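Local atomic coordinates of 2-aminomuconate 6-semialdehyde dehydrogenase (Burkholderia cenocepacia, PDB entry 4U3W), a protein that probably oxidises 2-aminomuconate 6-semialdehyde to 2-aminomuconate with a nicotinamide cofactor, as a member of the aldehyde dehydrogenase family. Residues Arg21-His26 against Asp52-Asp57; Ser204-Ala209 against Leu224-Gly229. All blocks are in the same frame, centred on the assembly; numbering follows the deposited sequence.

In the fold
From the N terminus, contact 1 comes first: 21-26 runs alongside 52-57, closing a loop that holds strands 31-33 and 38-42, so that strands 23-28 and 49-54 become the inner pair of a small four-stranded sheet. Contact 2 opens much later and shuts the short return from helix 203-214 to the loop after strand 222-224. The two contacts follow in series, neither nested nor crossed, yet their centres lie only about 9 Å apart. His-226 links them through its backbone, which bonds to the His-26 ring and to Ala-56, and His-228 bonds to Glu-55. The N-terminal sheet is thereby tied to the end of a beta-alpha-beta unit.

Contact 1. Residues Arg21-His26 against Asp52-Asp57; sequences RQLLRH and DVCEAD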
ATOM      1  N   ARG A  21      54.571   8.383  -0.515  1.00 62.64           N
ATOM      2  CA  ARG A  21      53.570   7.375  -0.872  1.00 60.42           C
ATOM      3  C   ARG A  21      52.198   7.675  -0.263  1.00 56.07           C
ATOM      4  O   ARG A  21      52.070   7.909   0.947  1.00 57.33           O
ATOM      5  CB  ARG A  21      54.033   5.967  -0.426  1.00 61.37           C
ATOM      6  CG  ARG A  21      52.893   4.903  -0.425  1.00 56.03           C
ATOM      7  CD  ARG A  21      53.335   3.503   0.016  1.00 56.53           C
ATOM      8  NE  ARG A  21      53.597   3.386   1.454  1.00 55.83           N
ATOM      9  CZ  ARG A  21      54.020   2.260   2.029  1.00 54.15           C
ATOM     10  NH1 ARG A  21      54.208   1.177   1.279  1.00 54.47           N
ATOM     11  NH2 ARG A  21      54.253   2.216   3.337  1.00 48.81           N
ATOM     12  N   GLN A  22      51.165   7.694  -1.092  1.00 50.74           N
ATOM     13  CA  GLN A  22      49.833   7.629  -0.537  1.00 45.28           C
ATOM     14  C   GLN A  22      49.541   6.147  -0.456  1.00 37.26           C
ATOM     15  O   GLN A  22      49.699   5.425  -1.454  1.00 35.78           O
ATOM     16  CB  GLN A  22      48.770   8.355  -1.385  1.00 48.46           C
ATOM     17  CG  GLN A  22      47.405   8.433  -0.610  1.00 69.07           C
ATOM     18  CD  GLN A  22      46.214   9.097  -1.350  1.00 70.79           C
ATOM     19  OE1 GLN A  22      46.156   9.186  -2.587  1.00 70.09           O
ATOM     20  NE2 GLN A  22      45.252   9.558  -0.564  1.00 70.52           N
ATOM     21  N   LEU A  23      49.099   5.684   0.711  1.00 32.73           N
ATOM     22  CA  LEU A  23      48.738   4.279   0.847  1.00 28.74           C
ATOM     23  C   LEU A  23      47.274   4.252   1.221  1.00 27.25           C
ATOM     24  O   LEU A  23      46.889   4.865   2.220  1.00 29.86           O
ATOM     25  CB  LEU A  23      49.590   3.565   1.925  1.00 28.71           C
ATOM     26  CG  LEU A  23      49.312   2.078   2.204  1.00 30.19           C
ATOM     27  CD1 LEU A  23      49.729   1.284   0.968  1.00 32.33           C
ATOM     28  CD2 LEU A  23      50.094   1.528   3.484  1.00 27.28           C
ATOM     29  N   LEU A  24      46.482   3.546   0.414  1.00 23.50           N
ATOM     30  CA  LEU A  24      45.054   3.369   0.656  1.00 26.58           C
ATOM     31  C   LEU A  24      44.847   2.064   1.418  1.00 26.90           C
ATOM     32  O   LEU A  24      45.126   0.959   0.903  1.00 30.54           O
ATOM     33  CB  LEU A  24      44.255   3.371  -0.653  1.00 24.67           C
ATOM     34  CG  LEU A  24      44.386   4.654  -1.513  1.00 30.79           C
ATOM     35  CD1 LEU A  24      43.465   4.596  -2.738  1.00 32.68           C
ATOM     36  CD2 LEU A  24      44.033   5.892  -0.712  1.00 29.43           C
ATOM     37  N   ARG A  25      44.376   2.229   2.642  1.00 25.92           N
ATOM     38  CA  ARG A  25      44.188   1.137   3.593  1.00 27.23           C
ATOM     39  C   ARG A  25      42.731   0.659   3.657  1.00 27.86           C
ATOM     40  O   ARG A  25      41.795   1.389   3.229  1.00 29.26           O
ATOM     41  CB  ARG A  25      44.667   1.598   4.984  1.00 26.97           C
ATOM     42  CG  ARG A  25      46.201   1.886   5.086  1.00 26.22           C
ATOM     43  CD  ARG A  25      46.527   2.464   6.482  1.00 28.41           C
ATOM     44  NE  ARG A  25      47.949   2.794   6.638  1.00 30.46           N
ATOM     45  CZ  ARG A  25      48.498   3.932   6.228  1.00 33.95           C
ATOM     46  NH1 ARG A  25      47.726   4.871   5.650  1.00 34.40           N
ATOM     47  NH2 ARG A  25      49.810   4.149   6.426  1.00 34.34           N
ATOM     48  N   HIS A  26      42.557  -0.584   4.120  1.00 23.33           N
ATOM     49  CA  HIS A  26      41.269  -1.135   4.471  1.00 24.90           C
ATOM     50  C   HIS A  26      40.741  -0.395   5.695  1.00 26.34           C
ATOM     51  O   HIS A  26      41.512   0.229   6.432  1.00 28.14           O
ATOM     52  CB  HIS A  26      41.347  -2.658   4.789  1.00 24.47           C
ATOM     53  CG  HIS A  26      42.208  -3.410   3.829  1.00 22.79           C
ATOM     54  ND1 HIS A  26      41.864  -3.594   2.509  1.00 23.58           N
ATOM     55  CD2 HIS A  26      43.438  -3.986   4.005  1.00 25.50           C
ATOM     56  CE1 HIS A  26      42.862  -4.233   1.891  1.00 21.86           C
ATOM     57  NE2 HIS A  26      43.808  -4.515   2.789  1.00 25.72           N
ATOM     58  N   ASP A  52      49.454   3.713  -3.819  1.00 26.81           N
ATOM     59  CA  ASP A  52      49.459   2.258  -3.625  1.00 27.40           C
ATOM     60  C   ASP A  52      48.217   1.854  -2.812  1.00 27.71           C
ATOM     61  O   ASP A  52      47.833   2.554  -1.896  1.00 29.40           O
ATOM     62  CB  ASP A  52      50.711   1.788  -2.889  1.00 29.80           C
ATOM     63  CG  ASP A  52      51.986   2.119  -3.639  1.00 35.90           C
ATOM     64  OD1 ASP A  52      52.219   1.502  -4.702  1.00 34.92           O
ATOM     65  OD2 ASP A  52      52.720   3.015  -3.172  1.00 40.41           O
ATOM     66  N   VAL A  53      47.655   0.698  -3.144  1.00 24.91           N
ATOM     67  CA  VAL A  53      46.395   0.223  -2.576  1.00 26.25           C
ATOM     68  C   VAL A  53      46.693  -1.102  -1.901  1.00 27.04           C
ATOM     69  O   VAL A  53      47.325  -1.989  -2.510  1.00 25.40           O
ATOM     70  CB  VAL A  53      45.327   0.007  -3.671  1.00 23.82           C
ATOM     71  CG1 VAL A  53      43.956  -0.218  -3.050  1.00 23.68           C
ATOM     72  CG2 VAL A  53      45.251   1.233  -4.653  1.00 23.95           C
ATOM     73  N   CYS A  54      46.269  -1.263  -0.657  1.00 28.53           N
ATOM     74  CA  CYS A  54      46.481  -2.546   0.014  1.00 25.48           C
ATOM     75  C   CYS A  54      45.588  -3.639  -0.589  1.00 25.85           C
ATOM     76  O   CYS A  54      44.430  -3.403  -0.946  1.00 24.65           O
ATOM     77  CB  CYS A  54      46.193  -2.400   1.523  1.00 24.32           C
ATOM     78  SG  CYS A  54      47.382  -1.306   2.303  1.00 29.15           S
ATOM     79  N   GLU A  55      46.068  -4.866  -0.611  1.00 26.31           N
ATOM     80  CA  GLU A  55      45.281  -5.979  -1.162  1.00 25.49           C
ATOM     81  C   GLU A  55      44.812  -6.954  -0.081  1.00 26.81           C
ATOM     82  O   GLU A  55      45.668  -7.629   0.567  1.00 25.84           O
ATOM     83  CB  GLU A  55      46.142  -6.736  -2.174  1.00 27.86           C
ATOM     84  CG  GLU A  55      45.511  -8.001  -2.742  1.00 27.14           C
ATOM     85  CD  GLU A  55      44.498  -7.683  -3.877  1.00 28.78           C
ATOM     86  OE1 GLU A  55      44.748  -6.788  -4.719  1.00 29.69           O
ATOM     87  OE2 GLU A  55      43.432  -8.307  -3.869  1.00 30.00           O
ATOM     88  N   ALA A  56      43.508  -7.108   0.127  1.00 26.31           N
ATOM     89  CA  ALA A  56      43.064  -8.004   1.239  1.00 25.81           C
ATOM     90  C   ALA A  56      43.102  -9.510   0.870  1.00 34.33           C
ATOM     91  O   ALA A  56      42.508  -9.927  -0.138  1.00 33.71           O
ATOM     92  CB  ALA A  56      41.647  -7.630   1.689  1.00 26.81           C
ATOM     93  N   ASP A  57      43.808 -10.324   1.653  1.00 31.46           N
ATOM     94  CA  ASP A  57      43.791 -11.760   1.392  1.00 32.12           C
ATOM     95  C   ASP A  57      42.593 -12.383   2.122  1.00 34.23           C
ATOM     96  O   ASP A  57      41.858 -11.694   2.863  1.00 33.48           O
ATOM     97  CB  ASP A  57      45.115 -12.437   1.816  1.00 30.14           C
ATOM     98  CG  ASP A  57      45.371 -12.407   3.345  1.00 39.41           C
ATOM     99  OD1 ASP A  57      44.437 -12.380   4.151  1.00 34.77           O
ATOM    100  OD2 ASP A  57      46.550 -12.441   3.746  1.00 42.53           O
TER
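Leu-23 and Asp-52 point to one face of a parallel strand pair, the middle of the small four-stranded N-terminal sheet, Leu-24 and Val-53 to the other. Leu-24 grips the partner strand through both backbone polar atoms: its N donates to Asp-52 O at 2.9 Å with an N-H...O angle of 171°, and its O accepts from Cys-54 N. Asp-52 N to Gln-22 O completes the three bonds. The Arg-21 and Asp-52 side chains cross at about a right angle, and OD2 rests on the aliphatic part, 3.3 Å from Arg-21 CD, without reaching the guanidinium; OD1 instead forms a salt bridge with Lys-49. Leu-23 has CG anti to its backbone N, which brings CD1 to 3.7 Å from Cys-54 SG, while its CD2 sits over the centre of the Arg-21 guanidinium and, displaced toward the rim, over a face of that of Arg-25. On the other face Leu-24 and Val-53 lie alongside each other, Leu-24 CD1 4.3 Å from Val-53 CG2. The His-26 ring reaches across to Cys-54 and Ala-56, with NE2 3.4 Å from Cys-54 CB. Both ring nitrogens are bonded, ND1 with His-226 N and NE2 with Ser-35 OG, which fixes the ring's rotation. Strand 38-42 flanks Val-53 through a backbone bond to Phe-39, strand 31-33 pairs with His-26 at Val-33, and helix 58-76, N-capped by Asp-57, packs Leu-60 against His-26 and Val-61 against Ala-56.

Contact 2. Residues Ser204-Ala209 against Leu224-Gly229; sequences SATLLA and LIHGHG
With OG1 beside its own backbone N (chi1 -53°), Thr-206 offers its hydroxyl to His-226, whose CG lies anti to the carbonyl carbon (chi1 -71°) and carries the imidazole toward the helix. The setting is a beta-alpha-beta crossover of the Rossmann-like domain that in aldehyde dehydrogenases binds the nicotinamide cofactor: helix 203-214 connects strand 192-196 to its parallel neighbour 222-224. Leu-224 ends that strand with CG anti to its backbone N (chi1 179°), so the isobutyl group reaches straight at the helix. Its two methyls divide the work. CD1 meets Ala-205 CB at 4.1 Å, whereas CD2 lies over the helix backbone, 3.8 Å from Thr-206 CA and equally near Ala-205 O, and touches Ala-209 CB one turn on. The two alanines, four residues apart, present only methyls here, and the leucine lies close against the helix. Phe-179 of helix 175-188 and Tyr-27 of strand 23-28 also pack against Leu-224, and all five touching residues are buried. Leu-224 CG in turn lies 4.1 Å above one face of the His-226 ring, offset toward the rim. The buried Thr-206 hydroxyl is gripped twice, by His-226 and by Pro-202 O one turn back. The imidazole approaches the threonine edge-on and at about a right angle, its NE2 donating to Thr-206 OG1 at 2.9 Å in a distinctly bent bond.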
ATOM      1  N   SER A 204      37.423   7.362  -3.683  1.00 26.53           N
ATOM      2  CA  SER A 204      36.241   7.948  -3.045  1.00 25.24           C
ATOM      3  C   SER A 204      35.625   7.012  -1.992  1.00 24.53           C
ATOM      4  O   SER A 204      35.101   7.484  -0.960  1.00 25.11           O
ATOM      5  CB  SER A 204      35.188   8.380  -4.093  1.00 27.11           C
ATOM      6  OG  SER A 204      34.546   7.289  -4.750  1.00 28.85           O
ATOM      7  N   ALA A 205      35.695   5.702  -2.204  1.00 24.21           N
ATOM      8  CA  ALA A 205      35.242   4.780  -1.136  1.00 26.87           C
ATOM      9  C   ALA A 205      36.117   4.892   0.138  1.00 27.31           C
ATOM     10  O   ALA A 205      35.618   4.791   1.263  1.00 25.55           O
ATOM     11  CB  ALA A 205      35.238   3.319  -1.664  1.00 24.58           C
ATOM     12  N   THR A 206      37.420   5.121  -0.036  1.00 27.24           N
ATOM     13  CA  THR A 206      38.287   5.298   1.114  1.00 24.44           C
ATOM     14  C   THR A 206      37.921   6.601   1.863  1.00 24.90           C
ATOM     15  O   THR A 206      37.896   6.615   3.109  1.00 28.07           O
ATOM     16  CB  THR A 206      39.798   5.307   0.724  1.00 24.49           C
ATOM     17  OG1 THR A 206      40.100   4.132  -0.055  1.00 25.10           O
ATOM     18  CG2 THR A 206      40.701   5.267   2.022  1.00 26.99           C
ATOM     19  N   LEU A 207      37.605   7.672   1.123  1.00 27.80           N
ATOM     20  CA  LEU A 207      37.167   8.913   1.775  1.00 25.44           C
ATOM     21  C   LEU A 207      35.882   8.672   2.504  1.00 24.59           C
ATOM     22  O   LEU A 207      35.636   9.232   3.611  1.00 28.34           O
ATOM     23  CB  LEU A 207      36.986  10.041   0.720  1.00 24.54           C
ATOM     24  CG  LEU A 207      38.298  10.550   0.120  1.00 32.12           C
ATOM     25  CD1 LEU A 207      38.007  11.710  -0.828  1.00 29.87           C
ATOM     26  CD2 LEU A 207      39.173  11.013   1.258  1.00 34.22           C
ATOM     27  N   LEU A 208      35.025   7.837   1.910  1.00 25.07           N
ATOM     28  CA  LEU A 208      33.752   7.512   2.610  1.00 25.79           C
ATOM     29  C   LEU A 208      34.035   6.808   3.973  1.00 27.85           C
ATOM     30  O   LEU A 208      33.401   7.110   5.014  1.00 27.02           O
ATOM     31  CB  LEU A 208      32.836   6.658   1.730  1.00 24.47           C
ATOM     32  CG  LEU A 208      31.466   6.288   2.352  1.00 27.97           C
ATOM     33  CD1 LEU A 208      30.665   7.573   2.633  1.00 30.40           C
ATOM     34  CD2 LEU A 208      30.619   5.382   1.429  1.00 27.78           C
ATOM     35  N   ALA A 209      34.990   5.885   3.980  1.00 25.49           N
ATOM     36  CA  ALA A 209      35.408   5.277   5.242  1.00 24.93           C
ATOM     37  C   ALA A 209      35.882   6.327   6.259  1.00 25.22           C
ATOM     38  O   ALA A 209      35.564   6.201   7.425  1.00 29.60           O
ATOM     39  CB  ALA A 209      36.576   4.216   4.983  1.00 25.03           C
ATOM     40  N   LEU A 224      35.562  -1.580   4.989  1.00 25.97           N
ATOM     41  CA  LEU A 224      36.047  -1.422   3.618  1.00 25.75           C
ATOM     42  C   LEU A 224      37.242  -2.326   3.381  1.00 26.17           C
ATOM     43  O   LEU A 224      38.204  -2.305   4.157  1.00 27.17           O
ATOM     44  CB  LEU A 224      36.472   0.028   3.366  1.00 25.71           C
ATOM     45  CG  LEU A 224      37.017   0.271   1.948  1.00 30.37           C
ATOM     46  CD1 LEU A 224      35.865   0.303   0.983  1.00 31.48           C
ATOM     47  CD2 LEU A 224      37.662   1.642   1.965  1.00 30.74           C
ATOM     48  N   ILE A 225      37.173  -3.170   2.371  1.00 26.32           N
ATOM     49  CA  ILE A 225      38.325  -4.005   2.005  1.00 26.78           C
ATOM     50  C   ILE A 225      38.703  -3.731   0.562  1.00 28.32           C
ATOM     51  O   ILE A 225      37.821  -3.744  -0.319  1.00 29.46           O
ATOM     52  CB  ILE A 225      38.044  -5.513   2.148  1.00 29.73           C
ATOM     53  CG1 ILE A 225      36.632  -5.820   1.626  1.00 29.51           C
ATOM     54  CG2 ILE A 225      38.146  -5.952   3.619  1.00 28.88           C
ATOM     55  CD1 ILE A 225      36.372  -7.331   1.441  1.00 30.91           C
ATOM     56  N   HIS A 226      39.976  -3.485   0.319  1.00 26.63           N
ATOM     57  CA  HIS A 226      40.428  -3.261  -1.037  1.00 26.51           C
ATOM     58  C   HIS A 226      40.988  -4.514  -1.658  1.00 30.29           C
ATOM     59  O   HIS A 226      41.504  -5.436  -0.947  1.00 27.69           O
ATOM     60  CB  HIS A 226      41.502  -2.189  -1.109  1.00 26.21           C
ATOM     61  CG  HIS A 226      40.987  -0.799  -0.858  1.00 28.61           C
ATOM     62  ND1 HIS A 226      40.087  -0.153  -1.709  1.00 25.33           N
ATOM     63  CD2 HIS A 226      41.225   0.071   0.156  1.00 28.30           C
ATOM     64  CE1 HIS A 226      39.860   1.060  -1.259  1.00 25.00           C
ATOM     65  NE2 HIS A 226      40.530   1.228  -0.124  1.00 29.36           N
ATOM     66  N   GLY A 227      40.913  -4.547  -2.982  1.00 27.12           N
ATOM     67  CA  GLY A 227      41.546  -5.640  -3.693  1.00 27.77           C
ATOM     68  C   GLY A 227      40.914  -5.956  -5.007  1.00 30.58           C
ATOM     69  O   GLY A 227      40.012  -5.244  -5.449  1.00 30.06           O
ATOM     70  N   HIS A 228      41.378  -7.042  -5.607  1.00 28.68           N
ATOM     71  CA  HIS A 228      40.884  -7.470  -6.891  1.00 30.04           C
ATOM     72  C   HIS A 228      39.654  -8.358  -6.759  1.00 30.52           C
ATOM     73  O   HIS A 228      39.083  -8.468  -5.682  1.00 30.71           O
ATOM     74  CB  HIS A 228      42.037  -8.151  -7.680  1.00 29.74           C
ATOM     75  CG  HIS A 228      43.017  -7.150  -8.192  1.00 32.69           C
ATOM     76  ND1 HIS A 228      43.821  -6.411  -7.343  1.00 33.05           N
ATOM     77  CD2 HIS A 228      43.283  -6.704  -9.452  1.00 35.23           C
ATOM     78  CE1 HIS A 228      44.576  -5.588  -8.059  1.00 35.53           C
ATOM     79  NE2 HIS A 228      44.251  -5.725  -9.336  1.00 36.35           N
ATOM     80  N   GLY A 229      39.210  -8.939  -7.868  1.00 32.76           N
ATOM     81  CA  GLY A 229      37.927  -9.650  -7.897  1.00 33.21           C
ATOM     82  C   GLY A 229      38.182 -11.151  -7.930  1.00 33.71           C
ATOM     83  O   GLY A 229      38.302 -11.792  -6.908  1.00 33.84           O
TER